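Long-range contacts in insecticidal crystal protein Cry35Ab1 (Bacillus thuringiensis, PDB 4JP0), which serves as one component of a binary insecticidal toxin active on western corn rootworm, probably with the larval midgut epithelium as its primary target: residues Asp42-Trp47 and Ile59-Ala64; Gln147-Asp152 and Pro173-Trp178; Lys206-Trp211 and Ser317-Arg322. All blocks are in the same frame, centred on the assembly; numbering follows the deposited sequence.

Contact 1 lies in the ricin B-type lectin region and is mostly buried; its centre is about 33 to 34 Å from those of the other two. Contacts 2 and 3 are only about 9 Å apart, centre to centre, and share a sheet: Pro173-Trp178 lies on the strand beside Lys206-Trp211, with Met176 N donating a probable hydrogen bond to Lys207 O. Both are partly buried, but their chemistry differs. Contact 3 is regular antiparallel pairing with a polar face of lysine, tyrosine and glutamate, whereas contact 2 has a non-regular segment laid on a strand by CH-pi contacts on an indole face and a few hydrogen bonds. Contact 1 relies on a buried amide and an indole.

Contact 1: Asp42-Trp47 and Ile59-Ala64; sequences DYNLKW and ITSYAA
Asn44 holds CG anti to its backbone N (chi1 171°), which sets CG 3.6 Å from Ala64 CB, while Trp47 keeps CG beside its own N and anti to the carbonyl carbon (chi1 -52°). The benzo part of the indole comes up against the Ser61 backbone, Trp47 CZ3 3.3 Å from Ser61 CA, and Thr60 O sits at the ring edge. Trp47 and Ser61 form an antiparallel non-hydrogen-bonded pair, their side chains on the same face of the sheet, in the hairpin of strands 43-52 and 56-61, part of the beta-trefoil expected for a ricin B-type lectin domain. Nearer the start of the first strand the backbones move apart, and the Asn44 amide lies between them. Its OD1 accepts from Lys46 N at 3.0 Å, the donor standing above the carbonyl plane, which makes an Asx turn. ND2 meanwhile donates to Lys46 O at 2.9 Å, that oxygen lying in the plane of the Asn44 amide, and lies over one face of the Trp47 ring toward its rim. Across the hairpin Tyr62 N donates to the same Lys46 O at 3.0 Å, from the opposite face of that carbonyl. Ser61 OG, 3.1 Å from Asn44 ND2, is hydrogen-bonded to Asn65 OD1, and Trp47 NE1 is bonded to Ala19 O on strand 18-22. With an acceptor at one end of the Asn44 amide and a donor at the other, its flip is fixed, and two bonds grip the Lys46 carbonyl, one from its own segment and one from across the hairpin.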
loop_
_atom_site.group_PDB
_atom_site.type_symbol
_atom_site.label_atom_id
_atom_site.label_comp_id
_atom_site.label_asym_id
_atom_site.label_seq_id
_atom_site.Cartn_x
_atom_site.Cartn_y
_atom_site.Cartn_z
ATOM N N ASP A 42 -7.586 27.006 -24.721
ATOM C CA ASP A 42 -8.333 27.159 -23.453
ATOM C C ASP A 42 -8.876 25.823 -22.932
ATOM O O ASP A 42 -9.622 25.765 -21.934
ATOM C CB ASP A 42 -9.510 28.104 -23.651
ATOM C CG ASP A 42 -9.073 29.511 -24.029
ATOM O OD1 ASP A 42 -8.090 30.026 -23.472
ATOM O OD2 ASP A 42 -9.682 30.185 -24.864
ATOM N N TYR A 43 -8.516 24.745 -23.608
ATOM C CA TYR A 43 -8.972 23.424 -23.168
ATOM C C TYR A 43 -7.801 22.521 -22.844
ATOM O O TYR A 43 -6.698 22.720 -23.350
ATOM C CB TYR A 43 -9.743 22.736 -24.282
ATOM C CG TYR A 43 -11.060 23.396 -24.588
ATOM C CD1 TYR A 43 -11.108 24.561 -25.346
ATOM C CD2 TYR A 43 -12.254 22.884 -24.072
ATOM C CE1 TYR A 43 -12.320 25.190 -25.628
ATOM C CE2 TYR A 43 -13.498 23.520 -24.355
ATOM C CZ TYR A 43 -13.506 24.664 -25.139
ATOM O OH TYR A 43 -14.697 25.307 -25.431
ATOM N N ASN A 44 -8.070 21.494 -22.050
ATOM C CA ASN A 44 -7.119 20.427 -21.834
ATOM C C ASN A 44 -7.535 19.203 -22.644
ATOM O O ASN A 44 -8.686 18.787 -22.540
ATOM C CB ASN A 44 -7.107 19.988 -20.369
ATOM C CG ASN A 44 -6.275 18.739 -20.168
ATOM O OD1 ASN A 44 -5.126 18.714 -20.560
ATOM N ND2 ASN A 44 -6.886 17.657 -19.632
ATOM N N LEU A 45 -6.611 18.627 -23.414
ATOM C CA LEU A 45 -6.873 17.374 -24.138
ATOM C C LEU A 45 -6.047 16.203 -23.611
ATOM O O LEU A 45 -6.055 15.131 -24.226
ATOM C CB LEU A 45 -6.507 17.526 -25.628
ATOM C CG LEU A 45 -7.014 18.749 -26.386
ATOM C CD1 LEU A 45 -6.651 18.709 -27.878
ATOM C CD2 LEU A 45 -8.489 18.851 -26.206
ATOM N N LYS A 46 -5.365 16.387 -22.475
ATOM C CA LYS A 46 -4.376 15.409 -22.007
ATOM C C LYS A 46 -4.931 14.622 -20.855
ATOM O O LYS A 46 -5.367 15.219 -19.882
ATOM C CB LYS A 46 -3.087 16.100 -21.553
ATOM C CG LYS A 46 -2.281 16.718 -22.712
ATOM C CD LYS A 46 -0.984 17.346 -22.219
ATOM C CE LYS A 46 -0.279 18.105 -23.347
ATOM N NZ LYS A 46 1.101 18.538 -22.954
ATOM N N TRP A 47 -4.846 13.296 -20.973
ATOM C CA TRP A 47 -5.429 12.388 -19.999
ATOM C C TRP A 47 -4.383 11.371 -19.520
ATOM O O TRP A 47 -3.535 10.923 -20.311
ATOM C CB TRP A 47 -6.653 11.657 -20.607
ATOM C CG TRP A 47 -7.582 12.612 -21.168
ATOM C CD1 TRP A 47 -7.819 12.857 -22.497
ATOM C CD2 TRP A 47 -8.385 13.528 -20.434
ATOM N NE1 TRP A 47 -8.735 13.873 -22.619
ATOM C CE2 TRP A 47 -9.072 14.324 -21.369
ATOM C CE3 TRP A 47 -8.567 13.790 -19.057
ATOM C CZ2 TRP A 47 -9.946 15.367 -20.979
ATOM C CZ3 TRP A 47 -9.448 14.818 -18.668
ATOM C CH2 TRP A 47 -10.132 15.574 -19.636
ATOM N N ILE A 59 -9.489 7.645 -15.267
ATOM C CA ILE A 59 -9.006 8.557 -16.320
ATOM C C ILE A 59 -8.876 9.971 -15.709
ATOM O O ILE A 59 -9.895 10.606 -15.294
ATOM C CB ILE A 59 -10.002 8.563 -17.489
ATOM C CG1 ILE A 59 -10.230 7.122 -18.003
ATOM C CG2 ILE A 59 -9.512 9.556 -18.585
ATOM C CD1 ILE A 59 -11.271 7.006 -19.191
ATOM N N THR A 60 -7.638 10.466 -15.676
ATOM C CA THR A 60 -7.319 11.671 -14.913
ATOM C C THR A 60 -6.960 12.829 -15.787
ATOM O O THR A 60 -6.180 12.668 -16.726
ATOM C CB THR A 60 -6.105 11.384 -14.030
ATOM O OG1 THR A 60 -6.384 10.226 -13.214
ATOM C CG2 THR A 60 -5.816 12.559 -13.057
ATOM N N SER A 61 -7.528 13.988 -15.493
ATOM C CA SER A 61 -7.175 15.188 -16.258
ATOM C C SER A 61 -5.697 15.497 -15.940
ATOM O O SER A 61 -5.312 15.748 -14.777
ATOM C CB SER A 61 -8.077 16.345 -15.848
ATOM O OG SER A 61 -7.905 17.416 -16.749
ATOM N N TYR A 62 -4.868 15.520 -16.970
ATOM C CA TYR A 62 -3.432 15.602 -16.712
ATOM C C TYR A 62 -2.968 17.011 -16.428
ATOM O O TYR A 62 -2.836 17.808 -17.336
ATOM C CB TYR A 62 -2.638 14.977 -17.868
ATOM C CG TYR A 62 -1.136 14.967 -17.640
ATOM C CD1 TYR A 62 -0.563 14.081 -16.744
ATOM C CD2 TYR A 62 -0.307 15.861 -18.305
ATOM C CE1 TYR A 62 0.818 14.066 -16.536
ATOM C CE2 TYR A 62 1.047 15.856 -18.112
ATOM C CZ TYR A 62 1.613 14.980 -17.218
ATOM O OH TYR A 62 2.981 14.949 -17.049
ATOM N N ALA A 63 -2.761 17.322 -15.146
ATOM C CA ALA A 63 -2.282 18.637 -14.722
ATOM C C ALA A 63 -3.224 19.738 -15.199
ATOM O O ALA A 63 -2.791 20.855 -15.562
ATOM C CB ALA A 63 -0.889 18.902 -15.247
ATOM N N ALA A 64 -4.509 19.398 -15.240
ATOM C CA ALA A 64 -5.541 20.386 -15.488
ATOM C C ALA A 64 -6.715 20.060 -14.568
ATOM O O ALA A 64 -6.837 18.919 -14.118
ATOM C CB ALA A 64 -5.983 20.349 -16.912
#

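Contact 2: Gln147-Asp152 and Pro173-Trp178; sequences QKPIID and PQLMGW
The extended segment Gln147-Asp152 runs roughly against strand 174-178, their end-to-end directions 140° apart, and comes nearest at Asp152, whose N donates to Leu175 O at 2.8 Å. At the other end the Trp178 indole carries the packing. One face of the ring takes both Lys148 and Pro149 in CH-pi contacts: Lys148 CA stands 3.6 Å from the centroid of the Trp178 six-membered ring, and Pro149 CD 3.3 Å from that of the five-membered ring. The Lys148 chain slides past the indole in the opposite direction, and its NZ makes a weak bond to Trp178 O. Between the two ends Ile151 CD1 packs 3.5 Å from Leu175 CD2, which Pro149 CG also touches, and also touches Trp178 CB at 3.8 Å. Strand 174-182 is one of the two outer strands of a four-stranded antiparallel sheet, and Met176 and Gly177 together face Lys207 of the next strand in a classic beta bulge. Beside this irregularity Ile151 CG2 lies 3.4 Å from Met176 O, and a water bridges Met176 O to Asp152 O. A second water accepts from Trp178 N and, weakly, from Lys148 NZ. The Asp152 carboxylate meets the Gln174 amide with the two planes 67° apart: Gln174 NE2 donates to OD2 of Asp152 at 3.0 Å, on the anti side and somewhat out of the carboxylate plane. Outside the two segments, Gln174 NE2 also bonds to Lys154 O, and its OE1 accepts from Lys156 N.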
loop_
_atom_site.group_PDB
_atom_site.type_symbol
_atom_site.label_atom_id
_atom_site.label_comp_id
_atom_site.label_asym_id
_atom_site.label_seq_id
_atom_site.Cartn_x
_atom_site.Cartn_y
_atom_site.Cartn_z
ATOM N N GLN A 147 12.124 1.826 -10.956
ATOM C CA GLN A 147 12.433 0.423 -11.163
ATOM C C GLN A 147 12.302 -0.309 -9.816
ATOM O O GLN A 147 12.784 0.189 -8.819
ATOM C CB GLN A 147 13.903 0.379 -11.626
ATOM C CG GLN A 147 14.513 -0.999 -11.829
ATOM C CD GLN A 147 16.065 -0.984 -11.898
ATOM O OE1 GLN A 147 16.696 0.058 -12.167
ATOM N NE2 GLN A 147 16.669 -2.149 -11.671
ATOM N N LYS A 148 11.585 -1.431 -9.778
ATOM C CA LYS A 148 11.441 -2.194 -8.550
ATOM C C LYS A 148 12.782 -2.837 -8.149
ATOM O O LYS A 148 13.433 -3.499 -8.948
ATOM C CB LYS A 148 10.365 -3.263 -8.765
ATOM C CG LYS A 148 10.056 -4.146 -7.567
ATOM C CD LYS A 148 8.857 -5.028 -7.936
ATOM C CE LYS A 148 8.269 -5.746 -6.752
ATOM N NZ LYS A 148 6.766 -5.892 -6.904
ATOM N N PRO A 149 13.201 -2.622 -6.918
ATOM C CA PRO A 149 14.459 -3.176 -6.410
ATOM C C PRO A 149 14.311 -4.662 -6.014
ATOM O O PRO A 149 13.260 -5.292 -6.210
ATOM C CB PRO A 149 14.741 -2.276 -5.195
ATOM C CG PRO A 149 13.374 -2.047 -4.644
ATOM C CD PRO A 149 12.453 -1.901 -5.874
ATOM N N ILE A 150 15.379 -5.245 -5.500
ATOM C CA ILE A 150 15.338 -6.631 -5.049
ATOM C C ILE A 150 14.526 -6.747 -3.770
ATOM O O ILE A 150 14.754 -6.012 -2.802
ATOM C CB ILE A 150 16.767 -7.087 -4.787
ATOM C CG1 ILE A 150 17.518 -7.104 -6.126
ATOM C CG2 ILE A 150 16.770 -8.454 -4.074
ATOM C CD1 ILE A 150 19.040 -6.954 -5.958
ATOM N N ILE A 151 13.585 -7.681 -3.749
ATOM C CA ILE A 151 12.701 -7.822 -2.602
ATOM C C ILE A 151 13.084 -9.050 -1.828
ATOM O O ILE A 151 13.271 -10.111 -2.452
ATOM C CB ILE A 151 11.275 -8.024 -3.137
ATOM C CG1 ILE A 151 10.977 -6.899 -4.126
ATOM C CG2 ILE A 151 10.226 -8.000 -1.989
ATOM C CD1 ILE A 151 10.945 -5.572 -3.432
ATOM N N ASP A 152 13.154 -8.954 -0.493
ATOM C CA ASP A 152 13.466 -10.164 0.294
ATOM C C ASP A 152 12.214 -11.035 0.467
ATOM O O ASP A 152 11.104 -10.523 0.397
ATOM C CB ASP A 152 13.996 -9.813 1.694
ATOM C CG ASP A 152 15.445 -9.371 1.693
ATOM O OD1 ASP A 152 16.066 -9.253 0.601
ATOM O OD2 ASP A 152 16.049 -9.139 2.756
ATOM N N PRO A 173 16.374 -3.599 8.816
ATOM C CA PRO A 173 15.164 -3.582 7.986
ATOM C C PRO A 173 15.368 -4.345 6.665
ATOM O O PRO A 173 16.346 -4.130 5.964
ATOM C CB PRO A 173 14.952 -2.092 7.725
ATOM C CG PRO A 173 15.601 -1.456 8.914
ATOM C CD PRO A 173 16.816 -2.245 9.183
ATOM N N GLN A 174 14.456 -5.256 6.354
ATOM C CA GLN A 174 14.480 -5.974 5.067
ATOM C C GLN A 174 13.265 -5.558 4.252
ATOM O O GLN A 174 12.158 -5.506 4.780
ATOM C CB GLN A 174 14.391 -7.476 5.302
ATOM C CG GLN A 174 15.579 -8.046 6.022
ATOM C CD GLN A 174 15.382 -9.519 6.376
ATOM O OE1 GLN A 174 15.240 -9.865 7.547
ATOM N NE2 GLN A 174 15.381 -10.381 5.366
ATOM N N LEU A 175 13.472 -5.216 2.982
ATOM C CA LEU A 175 12.351 -4.801 2.139
ATOM C C LEU A 175 11.586 -6.032 1.718
ATOM O O LEU A 175 12.098 -6.818 0.937
ATOM C CB LEU A 175 12.884 -4.118 0.891
ATOM C CG LEU A 175 11.798 -3.632 -0.080
ATOM C CD1 LEU A 175 10.952 -2.520 0.537
ATOM C CD2 LEU A 175 12.483 -3.180 -1.369
ATOM N N MET A 176 10.334 -6.150 2.178
ATOM C CA MET A 176 9.523 -7.327 1.949
ATOM C C MET A 176 8.462 -7.089 0.909
ATOM O O MET A 176 7.826 -8.045 0.470
ATOM C CB MET A 176 8.850 -7.784 3.254
ATOM C CG MET A 176 9.823 -8.010 4.392
ATOM S SD MET A 176 10.947 -9.403 4.050
ATOM C CE MET A 176 9.751 -10.765 4.390
ATOM N N GLY A 177 8.232 -5.824 0.541
ATOM C CA GLY A 177 7.204 -5.499 -0.461
ATOM C C GLY A 177 7.398 -4.080 -0.977
ATOM O O GLY A 177 7.884 -3.225 -0.236
ATOM N N TRP A 178 7.009 -3.829 -2.230
ATOM C CA TRP A 178 7.230 -2.540 -2.868
ATOM C C TRP A 178 6.178 -2.439 -3.960
ATOM O O TRP A 178 5.934 -3.407 -4.692
ATOM C CB TRP A 178 8.642 -2.556 -3.468
ATOM C CG TRP A 178 9.222 -1.363 -4.142
ATOM C CD1 TRP A 178 10.205 -0.556 -3.654
ATOM C CD2 TRP A 178 8.984 -0.924 -5.500
ATOM N NE1 TRP A 178 10.561 0.390 -4.592
ATOM C CE2 TRP A 178 9.825 0.195 -5.729
ATOM C CE3 TRP A 178 8.116 -1.336 -6.519
ATOM C CZ2 TRP A 178 9.855 0.878 -6.943
ATOM C CZ3 TRP A 178 8.139 -0.659 -7.737
ATOM C CH2 TRP A 178 8.989 0.440 -7.937
HETATM O O HOH W 1 6.610 -6.577 -3.772
HETATM O O HOH W 2 8.523 -10.407 0.555
#

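Contact 3: Lys206-Trp211 and Ser317-Arg322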
loop_
_atom_site.group_PDB
_atom_site.type_symbol
_atom_site.label_atom_id
_atom_site.label_comp_id
_atom_site.label_asym_id
_atom_site.label_seq_id
_atom_site.Cartn_x
_atom_site.Cartn_y
_atom_site.Cartn_z
ATOM N N LYS A 206 6.594 1.194 0.323
ATOM C CA LYS A 206 7.468 0.108 0.702
ATOM C C LYS A 206 6.990 -0.474 1.996
ATOM O O LYS A 206 6.414 0.249 2.839
ATOM C CB LYS A 206 8.857 0.662 1.000
ATOM C CG LYS A 206 9.477 1.480 -0.090
ATOM C CD LYS A 206 10.949 1.711 0.238
ATOM C CE LYS A 206 11.584 2.695 -0.716
ATOM N NZ LYS A 206 13.027 2.853 -0.494
ATOM N N LYS A 207 7.249 -1.767 2.151
ATOM C CA LYS A 207 7.021 -2.471 3.423
ATOM C C LYS A 207 8.308 -3.143 3.891
ATOM O O LYS A 207 8.801 -4.064 3.226
ATOM C CB LYS A 207 5.921 -3.535 3.335
ATOM C CG LYS A 207 5.473 -3.972 4.735
ATOM C CD LYS A 207 4.491 -5.179 4.764
ATOM C CE LYS A 207 5.214 -6.514 4.550
ATOM N NZ LYS A 207 4.276 -7.687 4.627
ATOM N N TYR A 208 8.857 -2.670 5.013
ATOM C CA TYR A 208 10.031 -3.267 5.618
ATOM C C TYR A 208 9.619 -4.032 6.842
ATOM O O TYR A 208 8.649 -3.657 7.528
ATOM C CB TYR A 208 10.998 -2.194 6.096
ATOM C CG TYR A 208 11.673 -1.399 4.996
ATOM C CD1 TYR A 208 11.220 -0.125 4.629
ATOM C CD2 TYR A 208 12.766 -1.910 4.321
ATOM C CE1 TYR A 208 11.858 0.597 3.594
ATOM C CE2 TYR A 208 13.394 -1.176 3.315
ATOM C CZ TYR A 208 12.933 0.069 2.961
ATOM O OH TYR A 208 13.587 0.787 1.946
ATOM N N GLN A 209 10.343 -5.111 7.121
ATOM C CA GLN A 209 10.155 -5.830 8.381
ATOM C C GLN A 209 11.530 -6.107 8.981
ATOM O O GLN A 209 12.537 -6.111 8.264
ATOM C CB GLN A 209 9.344 -7.107 8.207
ATOM C CG GLN A 209 7.880 -6.845 7.878
ATOM C CD GLN A 209 7.106 -8.130 7.655
ATOM O OE1 GLN A 209 7.605 -9.056 7.020
ATOM N NE2 GLN A 209 5.870 -8.183 8.166
ATOM N N TYR A 210 11.555 -6.276 10.295
ATOM C CA TYR A 210 12.760 -6.543 11.053
ATOM C C TYR A 210 12.341 -6.860 12.487
ATOM O O TYR A 210 11.190 -6.632 12.864
ATOM C CB TYR A 210 13.701 -5.334 11.045
ATOM C CG TYR A 210 13.066 -4.008 11.412
ATOM C CD1 TYR A 210 13.167 -3.488 12.700
ATOM C CD2 TYR A 210 12.404 -3.246 10.452
ATOM C CE1 TYR A 210 12.590 -2.227 13.018
ATOM C CE2 TYR A 210 11.858 -2.016 10.761
ATOM C CZ TYR A 210 11.950 -1.511 12.019
ATOM O OH TYR A 210 11.366 -0.283 12.262
ATOM N N TRP A 211 13.263 -7.388 13.274
ATOM C CA TRP A 211 13.006 -7.658 14.675
ATOM C C TRP A 211 13.522 -6.484 15.522
ATOM O O TRP A 211 14.494 -5.838 15.143
ATOM C CB TRP A 211 13.752 -8.934 15.083
ATOM C CG TRP A 211 13.217 -10.193 14.452
ATOM C CD1 TRP A 211 13.725 -10.861 13.365
ATOM C CD2 TRP A 211 12.067 -10.939 14.880
ATOM N NE1 TRP A 211 12.973 -11.988 13.108
ATOM C CE2 TRP A 211 11.941 -12.053 14.014
ATOM C CE3 TRP A 211 11.161 -10.812 15.948
ATOM C CZ2 TRP A 211 10.929 -13.009 14.156
ATOM C CZ3 TRP A 211 10.120 -11.783 16.084
ATOM C CH2 TRP A 211 10.028 -12.851 15.199
ATOM N N SER A 317 7.237 -1.718 8.898
ATOM C CA SER A 317 7.290 -0.293 8.622
ATOM C C SER A 317 6.749 -0.028 7.203
ATOM O O SER A 317 7.317 -0.477 6.230
ATOM C CB SER A 317 8.740 0.212 8.703
ATOM O OG SER A 317 8.790 1.621 8.526
ATOM N N LEU A 318 5.643 0.694 7.121
ATOM C CA LEU A 318 5.051 1.072 5.837
ATOM C C LEU A 318 5.531 2.494 5.570
ATOM O O LEU A 318 5.372 3.370 6.421
ATOM C CB LEU A 318 3.542 1.014 5.976
ATOM C CG LEU A 318 3.019 -0.410 5.783
ATOM C CD1 LEU A 318 1.486 -0.507 5.951
ATOM C CD2 LEU A 318 3.412 -0.873 4.418
ATOM N N GLU A 319 6.149 2.737 4.418
ATOM C CA GLU A 319 6.746 4.053 4.162
ATOM C C GLU A 319 6.422 4.469 2.731
ATOM O O GLU A 319 6.602 3.707 1.810
ATOM C CB GLU A 319 8.273 3.991 4.357
ATOM C CG GLU A 319 8.700 3.542 5.764
ATOM C CD GLU A 319 10.199 3.220 5.891
ATOM O OE1 GLU A 319 10.999 3.606 5.031
ATOM O OE2 GLU A 319 10.607 2.566 6.873
ATOM N N LEU A 320 5.974 5.699 2.573
ATOM C CA LEU A 320 5.521 6.202 1.292
ATOM C C LEU A 320 6.404 7.345 0.833
ATOM O O LEU A 320 6.680 8.275 1.613
ATOM C CB LEU A 320 4.092 6.712 1.447
ATOM C CG LEU A 320 3.436 7.273 0.192
ATOM C CD1 LEU A 320 3.168 6.156 -0.787
ATOM C CD2 LEU A 320 2.110 7.984 0.533
ATOM N N TYR A 321 6.799 7.285 -0.442
ATOM C CA TYR A 321 7.744 8.236 -1.036
ATOM C C TYR A 321 7.273 8.847 -2.352
ATOM O O TYR A 321 6.711 8.132 -3.219
ATOM C CB TYR A 321 9.050 7.503 -1.363
ATOM C CG TYR A 321 9.707 6.827 -0.160
ATOM C CD1 TYR A 321 9.247 5.597 0.301
ATOM C CD2 TYR A 321 10.756 7.434 0.521
ATOM C CE1 TYR A 321 9.817 4.989 1.374
ATOM C CE2 TYR A 321 11.360 6.800 1.614
ATOM C CZ TYR A 321 10.869 5.595 2.039
ATOM O OH TYR A 321 11.437 4.956 3.133
ATOM N N ARG A 322 7.482 10.163 -2.483
ATOM C CA ARG A 322 7.343 10.825 -3.770
ATOM C C ARG A 322 8.538 10.339 -4.568
ATOM O O ARG A 322 9.574 10.003 -3.989
ATOM C CB ARG A 322 7.588 12.307 -3.663
ATOM C CG ARG A 322 6.541 13.130 -3.087
ATOM C CD ARG A 322 6.760 14.628 -3.365
ATOM N NE ARG A 322 6.037 15.381 -2.357
ATOM C CZ ARG A 322 6.439 16.504 -1.819
ATOM N NH1 ARG A 322 7.590 17.065 -2.198
ATOM N NH2 ARG A 322 5.665 17.070 -0.895
#
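Two central strands of a four-stranded antiparallel sheet meet here, in the part matching the P42 insecticidal crystal toxin family. Lys206 with Glu319 and Tyr208 with Ser317 are hydrogen-bonded pairs; Lys206 N donates to Glu319 O at 2.9 Å and Ser317 N to Tyr208 O at 2.8 Å, each answered by the reverse bond. Lys207 and Leu318 pair between them without hydrogen bonds, and on their face Lys207 CG touches Leu318 CD2 at 3.7 Å. The other face is polar and aromatic. The extended Lys206 chain crosses Tyr321 at about a right angle, its CE 3.6 Å from Tyr321 CE1, and its NZ stands over that ring, offset toward the rim, as a cation-pi partner 4.6 Å from the centroid. The same NZ donates to Tyr208 OH. The Glu319 carboxylate, turned 39° from the Tyr208 ring, meets CD1 and CE1, its OE1 3.4 Å from Tyr208 CE1, while OE2 accepts from Ser317 OG through its anti lone pair. Lys206 NZ has a salt bridge to Glu327 of strand 327-346, beside strand 307-323, and strand 174-182 lies beyond strand 202-221. Lys207 NZ leaves the sheet to bond Leu279 O at the end of helix 272-279.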